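Local coordinates for protein diaminopimelate decarboxylase (PDB 1TWI) that decarboxylates meso-diaminopimelate to L-lysine with pyridoxal 5'-phosphate as cofactor, the last step of lysine biosynthesis by the diaminopimelate pathway, and works as a homodimer, at residues A[318-323]-A[351-356]; A[342-347]-A[369-374]. All blocks are in the same frame, centred on the assembly; numbering follows the deposited sequence.

Interaction 1: A[318-323]-A[351-356]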
loop_
_atom_site.group_PDB
_atom_site.type_symbol
_atom_site.label_atom_id
_atom_site.label_comp_id
_atom_site.label_asym_id
_atom_site.label_seq_id
_atom_site.Cartn_x
_atom_site.Cartn_y
_atom_site.Cartn_z
ATOM N N VAL A 318 -5.578 8.055 20.663
ATOM C CA VAL A 318 -4.784 9.248 20.415
ATOM C C VAL A 318 -4.725 9.298 18.865
ATOM O O VAL A 318 -4.278 8.336 18.236
ATOM C CB VAL A 318 -3.379 9.030 21.086
ATOM C CG1 VAL A 318 -2.372 9.989 20.535
ATOM C CG2 VAL A 318 -3.529 9.241 22.618
ATOM N N MET A 319 -5.219 10.387 18.255
ATOM C CA MET A 319 -5.258 10.476 16.794
ATOM C C MET A 319 -4.165 11.395 16.289
ATOM O O MET A 319 -4.111 12.556 16.674
ATOM C CB MET A 319 -6.608 11.043 16.316
ATOM C CG MET A 319 -7.864 10.477 17.048
ATOM S SD MET A 319 -8.007 8.703 16.838
ATOM C CE MET A 319 -9.820 8.452 17.264
ATOM N N ILE A 320 -3.309 10.879 15.409
ATOM C CA ILE A 320 -2.232 11.694 14.886
ATOM C C ILE A 320 -2.320 11.969 13.384
ATOM O O ILE A 320 -3.082 11.294 12.664
ATOM C CB ILE A 320 -0.832 11.058 15.221
ATOM C CG1 ILE A 320 -0.722 9.652 14.601
ATOM C CG2 ILE A 320 -0.631 10.980 16.801
ATOM C CD1 ILE A 320 0.677 9.080 14.794
ATOM N N ASP A 321 -1.537 12.943 12.897
ATOM C CA ASP A 321 -1.599 13.263 11.477
ATOM C C ASP A 321 -0.766 12.395 10.534
ATOM O O ASP A 321 -0.745 12.631 9.320
ATOM C CB ASP A 321 -1.392 14.772 11.221
ATOM C CG ASP A 321 -0.089 15.304 11.750
ATOM O OD1 ASP A 321 0.858 14.501 12.016
ATOM O OD2 ASP A 321 -0.010 16.561 11.894
ATOM N N ALA A 322 -0.099 11.397 11.095
ATOM C CA ALA A 322 0.590 10.389 10.292
ATOM C C ALA A 322 -0.478 9.315 10.094
ATOM O O ALA A 322 -1.343 9.103 10.962
ATOM C CB ALA A 322 1.775 9.784 11.036
ATOM N N GLY A 323 -0.400 8.581 8.994
ATOM C CA GLY A 323 -1.420 7.574 8.743
ATOM C C GLY A 323 -0.852 6.446 7.905
ATOM O O GLY A 323 0.273 6.529 7.411
ATOM N N VAL A 351 -2.532 3.919 25.871
ATOM C CA VAL A 351 -3.403 4.390 24.795
ATOM C C VAL A 351 -3.141 3.614 23.501
ATOM O O VAL A 351 -2.132 2.923 23.389
ATOM C CB VAL A 351 -3.157 5.906 24.436
ATOM C CG1 VAL A 351 -3.442 6.827 25.614
ATOM C CG2 VAL A 351 -1.710 6.097 23.960
ATOM N N SER A 352 -4.054 3.743 22.535
ATOM C CA SER A 352 -3.894 3.133 21.211
ATOM C C SER A 352 -3.707 4.349 20.271
ATOM O O SER A 352 -4.292 5.405 20.482
ATOM C CB SER A 352 -5.122 2.307 20.850
ATOM O OG SER A 352 -5.189 1.136 21.675
ATOM N N ILE A 353 -2.852 4.218 19.267
ATOM C CA ILE A 353 -2.518 5.366 18.418
ATOM C C ILE A 353 -3.003 5.110 16.998
ATOM O O ILE A 353 -2.642 4.101 16.410
ATOM C CB ILE A 353 -0.956 5.581 18.313
ATOM C CG1 ILE A 353 -0.312 5.922 19.692
ATOM C CG2 ILE A 353 -0.664 6.782 17.440
ATOM C CD1 ILE A 353 0.083 4.750 20.499
ATOM N N ALA A 354 -3.776 6.026 16.449
ATOM C CA ALA A 354 -4.302 5.852 15.079
ATOM C C ALA A 354 -4.093 7.055 14.172
ATOM O O ALA A 354 -3.998 8.192 14.646
ATOM C CB ALA A 354 -5.825 5.586 15.156
ATOM N N GLY A 355 -4.090 6.790 12.857
ATOM C CA GLY A 355 -3.999 7.864 11.886
ATOM C C GLY A 355 -5.448 8.245 11.568
ATOM O O GLY A 355 -6.378 7.718 12.183
ATOM N N GLY A 356 -5.659 9.152 10.617
ATOM C CA GLY A 356 -7.022 9.556 10.303
ATOM C C GLY A 356 -7.703 8.933 9.070
ATOM O O GLY A 356 -8.732 9.456 8.602
HETATM O O HOH W 1 -4.148 11.477 10.154
#
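A354 O is gripped from strand 318-320 by two donors of different strength: the amide I320 N makes a nearly straight hydrogen bond at 2.9 Å, and M319 CA turns its hydrogen to the same oxygen in a CA-H...O contact at 3.4 Å. V318 O is held likewise, by A354 N and, more weakly, by I353 CA. With V318 N bonded to S352 O, this gives the staggered register of parallel strands, V318 beside I353 and M319 beside A354, the two axes 22° apart.

One face of the pair is wholly aliphatic. The CG2 methyl of V318 rests 3.8 Å from V351 CB; it lies anti to the carbonyl carbon and beside the backbone N, since CG1 takes the place anti to the N (chi1 162°). Further along, I320 CG1 sits between the backbone N and the carbonyl carbon (chi1 60°), and CD1 beyond it meets I353 CG2 at 3.8 Å. On the face of M319 and A354 the two segments meet only loosely, M319 SD 4.2 Å from A354 CB; N113 and K179 of the second subunit pack there.

Beyond the I320 N bond the regular pairing stops, but the backbones stay in contact. G355, without a side chain, brings its CA within 3.1 Å of A322 O, a tight backbone approach. A water donates to I320 O at 2.7 Å and accepts a weak bond from G356 N, bridging the point where the strands end. G356 lies about 8 Å from the side chain of C358, the predicted proton donor.

The pair lies buried in the mixed sheet of the beta domain. Strands 300-311 and 363-371 flank it, strand 378-382 packs L379 against V318, I320 and I353, and K179 and N113 of the second subunit both bond to G355 O.

Interaction 2: A[342-347]-A[369-374]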
loop_
_atom_site.group_PDB
_atom_site.type_symbol
_atom_site.label_atom_id
_atom_site.label_comp_id
_atom_site.label_asym_id
_atom_site.label_seq_id
_atom_site.Cartn_x
_atom_site.Cartn_y
_atom_site.Cartn_z
ATOM N N CYS A 342 7.380 12.548 22.162
ATOM C CA CYS A 342 8.670 13.244 22.107
ATOM C C CYS A 342 8.935 14.080 23.349
ATOM O O CYS A 342 10.039 14.566 23.516
ATOM C CB CYS A 342 8.731 14.187 20.895
ATOM S SG CYS A 342 8.970 13.219 19.341
ATOM N N LYS A 343 7.924 14.258 24.204
ATOM C CA LYS A 343 8.083 15.061 25.424
ATOM C C LYS A 343 7.898 14.179 26.643
ATOM O O LYS A 343 6.884 13.500 26.751
ATOM C CB LYS A 343 7.023 16.173 25.499
ATOM C CG LYS A 343 7.157 17.136 26.730
ATOM C CD LYS A 343 8.445 18.023 26.702
ATOM C CE LYS A 343 8.687 18.760 28.074
ATOM N NZ LYS A 343 9.172 17.768 29.115
ATOM N N VAL A 344 8.862 14.216 27.561
ATOM C CA VAL A 344 8.765 13.446 28.797
ATOM C C VAL A 344 7.752 14.173 29.675
ATOM O O VAL A 344 7.742 15.433 29.740
ATOM C CB VAL A 344 10.116 13.433 29.525
ATOM C CG1 VAL A 344 9.926 13.017 30.997
ATOM C CG2 VAL A 344 11.046 12.491 28.786
ATOM N N LYS A 345 6.871 13.403 30.315
ATOM C CA LYS A 345 5.839 13.981 31.179
ATOM C C LYS A 345 5.970 13.343 32.594
ATOM O O LYS A 345 6.699 12.370 32.783
ATOM C CB LYS A 345 4.458 13.631 30.617
ATOM C CG LYS A 345 4.170 14.093 29.154
ATOM C CD LYS A 345 4.166 15.636 29.040
ATOM C CE LYS A 345 3.572 16.103 27.643
ATOM N NZ LYS A 345 2.120 15.703 27.411
ATOM N N ASN A 346 5.236 13.851 33.570
ATOM C CA ASN A 346 5.338 13.275 34.915
ATOM C C ASN A 346 4.177 12.339 35.166
ATOM O O ASN A 346 3.815 12.069 36.298
ATOM C CB ASN A 346 5.382 14.377 35.962
ATOM C CG ASN A 346 6.686 15.148 35.902
ATOM O OD1 ASN A 346 7.786 14.558 35.930
ATOM N ND2 ASN A 346 6.579 16.485 35.804
ATOM N N GLU A 347 3.609 11.833 34.081
ATOM C CA GLU A 347 2.489 10.927 34.146
ATOM C C GLU A 347 2.557 10.055 32.899
ATOM O O GLU A 347 2.973 10.558 31.852
ATOM C CB GLU A 347 1.169 11.735 34.148
ATOM C CG GLU A 347 -0.041 10.849 34.261
ATOM C CD GLU A 347 -1.366 11.618 34.297
ATOM O OE1 GLU A 347 -2.422 10.987 34.047
ATOM O OE2 GLU A 347 -1.362 12.831 34.564
ATOM N N GLU A 369 2.085 2.063 26.429
ATOM C CA GLU A 369 2.298 2.960 27.562
ATOM C C GLU A 369 3.128 4.112 27.055
ATOM O O GLU A 369 4.262 3.935 26.580
ATOM C CB GLU A 369 3.056 2.283 28.709
ATOM C CG GLU A 369 3.252 3.223 29.888
ATOM C CD GLU A 369 3.803 2.525 31.172
ATOM O OE1 GLU A 369 4.948 2.045 31.168
ATOM O OE2 GLU A 369 3.072 2.466 32.171
ATOM N N LEU A 370 2.597 5.314 27.162
ATOM C CA LEU A 370 3.372 6.456 26.703
ATOM C C LEU A 370 3.307 7.571 27.761
ATOM O O LEU A 370 2.375 7.594 28.562
ATOM C CB LEU A 370 2.761 7.044 25.405
ATOM C CG LEU A 370 2.388 6.181 24.205
ATOM C CD1 LEU A 370 2.197 7.142 23.074
ATOM C CD2 LEU A 370 3.375 5.131 23.869
ATOM N N ASP A 371 4.263 8.484 27.739
ATOM C CA ASP A 371 4.147 9.667 28.603
ATOM C C ASP A 371 2.860 10.354 28.145
ATOM O O ASP A 371 2.579 10.450 26.933
ATOM C CB ASP A 371 5.336 10.618 28.445
ATOM C CG ASP A 371 6.596 10.098 29.164
ATOM O OD1 ASP A 371 7.002 8.973 28.823
ATOM O OD2 ASP A 371 7.171 10.795 30.060
ATOM N N LYS A 372 2.110 10.839 29.139
ATOM C CA LYS A 372 0.799 11.467 28.994
ATOM C C LYS A 372 0.673 12.284 27.704
ATOM O O LYS A 372 1.376 13.268 27.520
ATOM C CB LYS A 372 0.536 12.362 30.204
ATOM C CG LYS A 372 -0.860 12.956 30.257
ATOM C CD LYS A 372 -1.853 11.978 30.791
ATOM C CE LYS A 372 -3.204 12.631 31.116
ATOM N NZ LYS A 372 -3.841 13.242 29.891
ATOM N N VAL A 373 -0.260 11.874 26.853
ATOM C CA VAL A 373 -0.458 12.545 25.567
ATOM C C VAL A 373 -1.443 13.722 25.607
ATOM O O VAL A 373 -2.533 13.609 26.163
ATOM C CB VAL A 373 -0.897 11.507 24.479
ATOM C CG1 VAL A 373 -1.073 12.219 23.125
ATOM C CG2 VAL A 373 0.154 10.392 24.345
ATOM N N GLU A 374 -1.010 14.873 25.084
ATOM C CA GLU A 374 -1.861 16.059 24.981
ATOM C C GLU A 374 -1.957 16.466 23.504
ATOM O O GLU A 374 -1.072 16.164 22.722
ATOM C CB GLU A 374 -1.272 17.191 25.832
ATOM C CG GLU A 374 -1.158 16.714 27.315
ATOM C CD GLU A 374 -0.327 17.622 28.199
ATOM O OE1 GLU A 374 0.487 17.122 29.066
ATOM O OE2 GLU A 374 -0.516 18.850 28.040
#
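K345 and E347, in the loop leading into strand 348-354, meet D371, K372 and E374 in the beta-domain sheet, where strand 363-371 ends beside the start of its antiparallel neighbour 348-354. The bond from K372 N to E347 O, 2.9 Å, carries on the antiparallel pairing of L370 with E349 beyond the strand end.

The tight part centres on K345. Its amide reaches D371 OD2 at 2.6 Å, almost straight (173°), on the anti side of the carboxylate and close to its plane. V344 CG1 lies alongside the same carboxylate, while K345 CB and CG pack against D371 CB. With CG anti to the carbonyl carbon and further bends at the second and fourth torsions, the K345 chain curls around K372 O. Its ammonium nitrogen, K345 NZ, forms a salt bridge to E374 OE1 at 2.7 Å, coming from above that carboxylate plane (57° out of it); its bond to K372 O, modelled at 2.5 Å, is of doubtful length. D377 supplies a second salt bridge to the same nitrogen, and the two carboxylates would be expected to favour its charged form.

The solvent side is looser. E347 is exposed, its CG anti to the backbone N (chi1 -178°) and the rest extended, and it runs side by side with K372, whose chain starts toward the loop before its end leads away. The carboxylate of E347 lies against the aliphatic part of K372: E347 OE1 is 3.5 Å from K372 CE, yet remains 4.9 Å from K372 NZ, too far for a salt bridge.

How the interactions relate
Interaction 1 pairs the C-terminal part of strand 348-354 with strand 316-320; interaction 2 joins the loop leading into strand 348-354 to the end of its neighbour 363-371. Interaction 1 is buried: a parallel backbone pairing with aliphatic cover, running toward the cofactor end of the domain and the second subunit. Interaction 2, about 15 Å away between centres, is partly exposed and far from the annotated sites, and relies on charged side chains and loop carbonyls where regular pairing stops. They join through apolar contacts: V318 CG1 meets V373 CG1 at 3.7 Å, and L370 packs on V351 and I353. The 369-374 segment thus faces the hydrophobic core with V373 and L370 and solvent with its charged residues.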